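Local coordinates for protein neuraminidase (Influenza A virus, PDB 4GDI) that is a tetrameric, sialidase-like beta-propeller with a diverged putative active site that may or may not cleave sialic acid, at residues R43-F56 / R100-T112. Sequence-based numbering, arbitrary orientation.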
loop_
_atom_site.group_PDB
_atom_site.type_symbol
_atom_site.label_atom_id
_atom_site.label_comp_id
_atom_site.label_asym_id
_atom_site.label_seq_id
_atom_site.Cartn_x
_atom_site.Cartn_y
_atom_site.Cartn_z
ATOM N N ARG A 43 9.010 -14.047 19.101
ATOM C CA ARG A 43 8.709 -13.163 20.205
ATOM C C ARG A 43 7.616 -12.180 19.788
ATOM O O ARG A 43 7.601 -11.024 20.200
ATOM C CB ARG A 43 9.981 -12.468 20.706
ATOM C CG ARG A 43 11.052 -13.499 21.097
ATOM C CD ARG A 43 12.075 -13.009 22.110
ATOM N NE ARG A 43 13.204 -12.333 21.476
ATOM C CZ ARG A 43 14.206 -12.946 20.846
ATOM N NH1 ARG A 43 14.235 -14.272 20.743
ATOM N NH2 ARG A 43 15.187 -12.224 20.311
ATOM N N ALA A 44 6.671 -12.685 19.005
ATOM C CA ALA A 44 5.597 -11.860 18.485
ATOM C C ALA A 44 4.485 -11.666 19.511
ATOM O O ALA A 44 4.321 -12.456 20.450
ATOM C CB ALA A 44 5.028 -12.447 17.193
ATOM N N TYR A 45 3.736 -10.584 19.325
ATOM C CA TYR A 45 2.569 -10.293 20.148
ATOM C C TYR A 45 1.701 -9.288 19.402
ATOM O O TYR A 45 2.098 -8.766 18.364
ATOM C CB TYR A 45 2.978 -9.752 21.529
ATOM C CG TYR A 45 3.835 -8.492 21.479
ATOM C CD1 TYR A 45 5.207 -8.576 21.324
ATOM C CD2 TYR A 45 3.259 -7.232 21.581
ATOM C CE1 TYR A 45 6.000 -7.444 21.275
ATOM C CE2 TYR A 45 4.044 -6.078 21.541
ATOM C CZ TYR A 45 5.414 -6.197 21.389
ATOM O OH TYR A 45 6.199 -5.086 21.334
ATOM N N VAL A 46 0.524 -9.004 19.941
ATOM C CA VAL A 46 -0.415 -8.142 19.255
ATOM C C VAL A 46 -0.680 -6.884 20.072
ATOM O O VAL A 46 -0.743 -6.941 21.298
ATOM C CB VAL A 46 -1.761 -8.869 18.997
ATOM C CG1 VAL A 46 -2.775 -7.886 18.399
ATOM C CG2 VAL A 46 -1.569 -10.083 18.079
ATOM N N SER A 47 -0.871 -5.757 19.393
ATOM C CA SER A 47 -1.294 -4.522 20.070
ATOM C C SER A 47 -2.001 -3.629 19.055
ATOM O O SER A 47 -1.656 -3.629 17.871
ATOM C CB SER A 47 -0.082 -3.807 20.692
ATOM O OG SER A 47 -0.469 -2.855 21.667
ATOM N N CYS A 48 -2.983 -2.867 19.522
ATOM C CA CYS A 48 -3.884 -2.138 18.631
ATOM C C CYS A 48 -3.857 -0.624 18.860
ATOM O O CYS A 48 -3.610 -0.158 19.985
ATOM C CB CYS A 48 -5.320 -2.630 18.843
ATOM S SG CYS A 48 -5.506 -4.433 19.055
ATOM N N ASP A 49 -4.106 0.141 17.799
ATOM C CA ASP A 49 -4.423 1.551 17.964
ATOM C C ASP A 49 -5.934 1.639 18.121
ATOM O O ASP A 49 -6.560 0.637 18.472
ATOM C CB ASP A 49 -3.852 2.441 16.821
ATOM C CG ASP A 49 -4.333 2.037 15.417
ATOM O OD1 ASP A 49 -5.455 1.488 15.235
ATOM O OD2 ASP A 49 -3.557 2.298 14.475
ATOM N N LEU A 50 -6.527 2.811 17.893
ATOM C CA LEU A 50 -7.977 2.952 18.056
ATOM C C LEU A 50 -8.766 2.418 16.864
ATOM O O LEU A 50 -9.995 2.383 16.883
ATOM C CB LEU A 50 -8.365 4.412 18.288
ATOM C CG LEU A 50 -7.768 5.088 19.522
ATOM C CD1 LEU A 50 -8.324 6.507 19.669
ATOM C CD2 LEU A 50 -8.057 4.266 20.754
ATOM N N THR A 51 -8.066 1.982 15.831
ATOM C CA THR A 51 -8.728 1.533 14.618
ATOM C C THR A 51 -8.509 0.061 14.313
ATOM O O THR A 51 -9.455 -0.660 13.999
ATOM C CB THR A 51 -8.215 2.346 13.423
ATOM O OG1 THR A 51 -8.700 3.677 13.544
ATOM C CG2 THR A 51 -8.694 1.741 12.107
ATOM N N SER A 52 -7.260 -0.378 14.384
ATOM C CA SER A 52 -6.922 -1.758 14.052
ATOM C C SER A 52 -5.752 -2.289 14.881
ATOM O O SER A 52 -5.155 -1.566 15.686
ATOM C CB SER A 52 -6.614 -1.879 12.560
ATOM O OG SER A 52 -5.551 -1.022 12.195
ATOM N N CYS A 53 -5.420 -3.557 14.666
ATOM C CA CYS A 53 -4.415 -4.227 15.478
ATOM C C CYS A 53 -3.241 -4.681 14.628
ATOM O O CYS A 53 -3.362 -4.857 13.412
ATOM C CB CYS A 53 -5.046 -5.402 16.218
ATOM S SG CYS A 53 -6.402 -4.890 17.267
ATOM N N PHE A 54 -2.096 -4.831 15.278
ATOM C CA PHE A 54 -0.854 -5.147 14.597
ATOM C C PHE A 54 -0.143 -6.293 15.305
ATOM O O PHE A 54 -0.315 -6.510 16.506
ATOM C CB PHE A 54 0.074 -3.920 14.556
ATOM C CG PHE A 54 -0.528 -2.730 13.858
ATOM C CD1 PHE A 54 -1.355 -1.850 14.548
ATOM C CD2 PHE A 54 -0.278 -2.499 12.511
ATOM C CE1 PHE A 54 -1.935 -0.751 13.907
ATOM C CE2 PHE A 54 -0.861 -1.406 11.853
ATOM C CZ PHE A 54 -1.687 -0.527 12.561
ATOM N N LYS A 55 0.653 -7.013 14.530
ATOM C CA LYS A 55 1.604 -7.984 15.040
ATOM C C LYS A 55 2.963 -7.307 15.161
ATOM O O LYS A 55 3.528 -6.849 14.168
ATOM C CB LYS A 55 1.693 -9.182 14.091
ATOM C CG LYS A 55 2.757 -10.199 14.484
ATOM C CD LYS A 55 2.679 -11.460 13.629
ATOM C CE LYS A 55 3.987 -11.710 12.890
ATOM N NZ LYS A 55 3.833 -12.652 11.748
ATOM N N PHE A 56 3.473 -7.235 16.386
ATOM C CA PHE A 56 4.826 -6.781 16.651
ATOM C C PHE A 56 5.693 -8.025 16.845
ATOM O O PHE A 56 5.262 -8.980 17.485
ATOM C CB PHE A 56 4.868 -5.919 17.914
ATOM C CG PHE A 56 4.211 -4.579 17.756
ATOM C CD1 PHE A 56 2.843 -4.460 17.828
ATOM C CD2 PHE A 56 4.969 -3.439 17.557
ATOM C CE1 PHE A 56 2.242 -3.240 17.687
ATOM C CE2 PHE A 56 4.366 -2.214 17.420
ATOM C CZ PHE A 56 3.014 -2.115 17.478
ATOM N N ARG A 100 16.148 -6.954 20.822
ATOM C CA ARG A 100 16.129 -8.398 21.080
ATOM C C ARG A 100 14.851 -8.796 21.825
ATOM O O ARG A 100 14.373 -9.928 21.714
ATOM C CB ARG A 100 17.334 -8.808 21.931
ATOM C CG ARG A 100 18.674 -8.304 21.408
ATOM C CD ARG A 100 19.806 -8.678 22.363
ATOM N NE ARG A 100 20.203 -10.072 22.220
ATOM C CZ ARG A 100 21.182 -10.498 21.426
ATOM N NH1 ARG A 100 21.886 -9.639 20.695
ATOM N NH2 ARG A 100 21.464 -11.793 21.368
ATOM N N SER A 101 14.330 -7.865 22.621
ATOM C CA SER A 101 13.017 -8.016 23.211
ATOM C C SER A 101 12.312 -6.667 23.166
ATOM O O SER A 101 12.942 -5.624 22.963
ATOM C CB SER A 101 13.100 -8.546 24.641
ATOM O OG SER A 101 13.748 -7.641 25.535
ATOM N N SER A 102 11.003 -6.681 23.351
ATOM C CA SER A 102 10.244 -5.444 23.181
ATOM C C SER A 102 8.907 -5.406 23.900
ATOM O O SER A 102 8.420 -6.402 24.422
ATOM C CB SER A 102 10.006 -5.189 21.692
ATOM O OG SER A 102 8.911 -5.948 21.224
ATOM N N SER A 103 8.328 -4.215 23.914
ATOM C CA SER A 103 6.953 -4.037 24.321
ATOM C C SER A 103 6.450 -2.794 23.615
ATOM O O SER A 103 7.223 -1.877 23.344
ATOM C CB SER A 103 6.857 -3.857 25.831
ATOM O OG SER A 103 5.499 -3.783 26.241
ATOM N N ALA A 104 5.164 -2.759 23.310
ATOM C CA ALA A 104 4.591 -1.614 22.641
ATOM C C ALA A 104 3.148 -1.413 23.075
ATOM O O ALA A 104 2.456 -2.348 23.461
ATOM C CB ALA A 104 4.659 -1.798 21.116
ATOM N N CYS A 105 2.693 -0.175 23.024
ATOM C CA CYS A 105 1.322 0.112 23.404
ATOM C C CYS A 105 0.964 1.514 22.926
ATOM O O CYS A 105 1.803 2.427 22.984
ATOM C CB CYS A 105 1.120 -0.020 24.929
ATOM S SG CYS A 105 2.387 0.770 26.003
ATOM N N PHE A 106 -0.279 1.650 22.461
ATOM C CA PHE A 106 -0.832 2.911 21.961
ATOM C C PHE A 106 -1.657 3.577 23.048
ATOM O O PHE A 106 -2.553 2.957 23.622
ATOM C CB PHE A 106 -1.718 2.621 20.746
ATOM C CG PHE A 106 -2.092 3.843 19.952
ATOM C CD1 PHE A 106 -1.165 4.447 19.114
ATOM C CD2 PHE A 106 -3.376 4.369 20.027
ATOM C CE1 PHE A 106 -1.509 5.570 18.363
ATOM C CE2 PHE A 106 -3.732 5.499 19.289
ATOM C CZ PHE A 106 -2.792 6.102 18.459
ATOM N N ASP A 107 -1.381 4.847 23.330
ATOM C CA ASP A 107 -2.041 5.517 24.449
ATOM C C ASP A 107 -3.271 6.335 24.053
ATOM O O ASP A 107 -3.893 6.976 24.907
ATOM C CB ASP A 107 -1.052 6.396 25.225
ATOM C CG ASP A 107 -0.569 7.616 24.431
ATOM O OD1 ASP A 107 -1.060 7.871 23.308
ATOM O OD2 ASP A 107 0.313 8.333 24.959
ATOM N N GLY A 108 -3.621 6.297 22.771
ATOM C CA GLY A 108 -4.729 7.083 22.252
ATOM C C GLY A 108 -4.231 8.160 21.301
ATOM O O GLY A 108 -4.920 8.522 20.356
ATOM N N LEU A 109 -3.022 8.656 21.554
ATOM C CA LEU A 109 -2.368 9.624 20.677
ATOM C C LEU A 109 -1.209 9.046 19.885
ATOM O O LEU A 109 -1.125 9.222 18.664
ATOM C CB LEU A 109 -1.845 10.802 21.500
ATOM C CG LEU A 109 -2.887 11.881 21.810
ATOM C CD1 LEU A 109 -4.213 11.251 22.214
ATOM C CD2 LEU A 109 -2.377 12.803 22.893
ATOM N N LYS A 110 -0.298 8.375 20.584
ATOM C CA LYS A 110 0.905 7.875 19.948
ATOM C C LYS A 110 1.306 6.476 20.450
ATOM O O LYS A 110 0.872 6.044 21.507
ATOM C CB LYS A 110 2.053 8.845 20.192
ATOM C CG LYS A 110 1.827 10.238 19.638
ATOM C CD LYS A 110 1.915 10.266 18.127
ATOM C CE LYS A 110 1.883 11.695 17.596
ATOM N NZ LYS A 110 2.104 11.747 16.122
ATOM N N TRP A 111 2.133 5.785 19.669
ATOM C CA TRP A 111 2.747 4.544 20.109
ATOM C C TRP A 111 3.935 4.808 21.011
ATOM O O TRP A 111 4.814 5.597 20.667
ATOM C CB TRP A 111 3.251 3.734 18.916
ATOM C CG TRP A 111 2.168 3.065 18.151
ATOM C CD1 TRP A 111 1.605 3.499 16.991
ATOM C CD2 TRP A 111 1.511 1.835 18.486
ATOM N NE1 TRP A 111 0.635 2.620 16.582
ATOM C CE2 TRP A 111 0.560 1.586 17.475
ATOM C CE3 TRP A 111 1.637 0.920 19.540
ATOM C CZ2 TRP A 111 -0.269 0.459 17.483
ATOM C CZ3 TRP A 111 0.810 -0.196 19.557
ATOM C CH2 TRP A 111 -0.141 -0.413 18.535
ATOM N N THR A 112 3.940 4.153 22.167
ATOM C CA THR A 112 5.145 3.983 22.966
ATOM C C THR A 112 5.727 2.603 22.642
ATOM O O THR A 112 5.021 1.591 22.696
ATOM C CB THR A 112 4.846 4.042 24.468
ATOM O OG1 THR A 112 4.227 5.293 24.795
ATOM C CG2 THR A 112 6.113 3.884 25.271
HETATM O O HOH W 1 9.369 -8.563 21.045
HETATM O O HOH W 2 -1.893 -0.664 21.959
HETATM O O HOH W 3 -1.065 3.012 14.324
#
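Trp-111 slots between Phe-56 and Phe-106 where two neighbouring blades of the neuraminidase beta-propeller face each other, strand 101-106 running roughly parallel to strand 44-48. Phe-56 CZ lies 3.6 Å from Trp-111 CZ3, over one face of the indole near its rim. The two ring planes are inclined at 57°, an oblique pairing. Phe-106 covers the opposite face with its CD1 edge; its CG stands anti to the backbone N (chi1 -167°), which turns a face of the ring to Asp-49. There Asp-49 CB sits squarely over the ring centre, a CH-pi contact of 3.8 Å to the centroid, while Leu-50 CG reaches the ring edge. A second CH-pi contact sets Ala-104 CB over the face of Phe-56.

Further along, Tyr-45 CG sits between the backbone N and the carbonyl carbon (chi1 58°), and the hydroxyl donates to Ser-102 OG at 2.8 Å. Ser-102 OG in turn donates to a water held by Arg-43 O. Arg-43 grips Arg-100 O side-on, NE at 2.7 Å and NH2 at 2.8 Å; the same NH2 makes a salt bridge to Glu-77. Ser-47 OG hydrogen-bonds to Glu-151 and to a water that also joins Cys-48 O to Phe-106 N. At the loop end, another water donates to Asp-49 OD2 at 2.6 Å and accepts from Trp-111 NE1 at 2.9 Å.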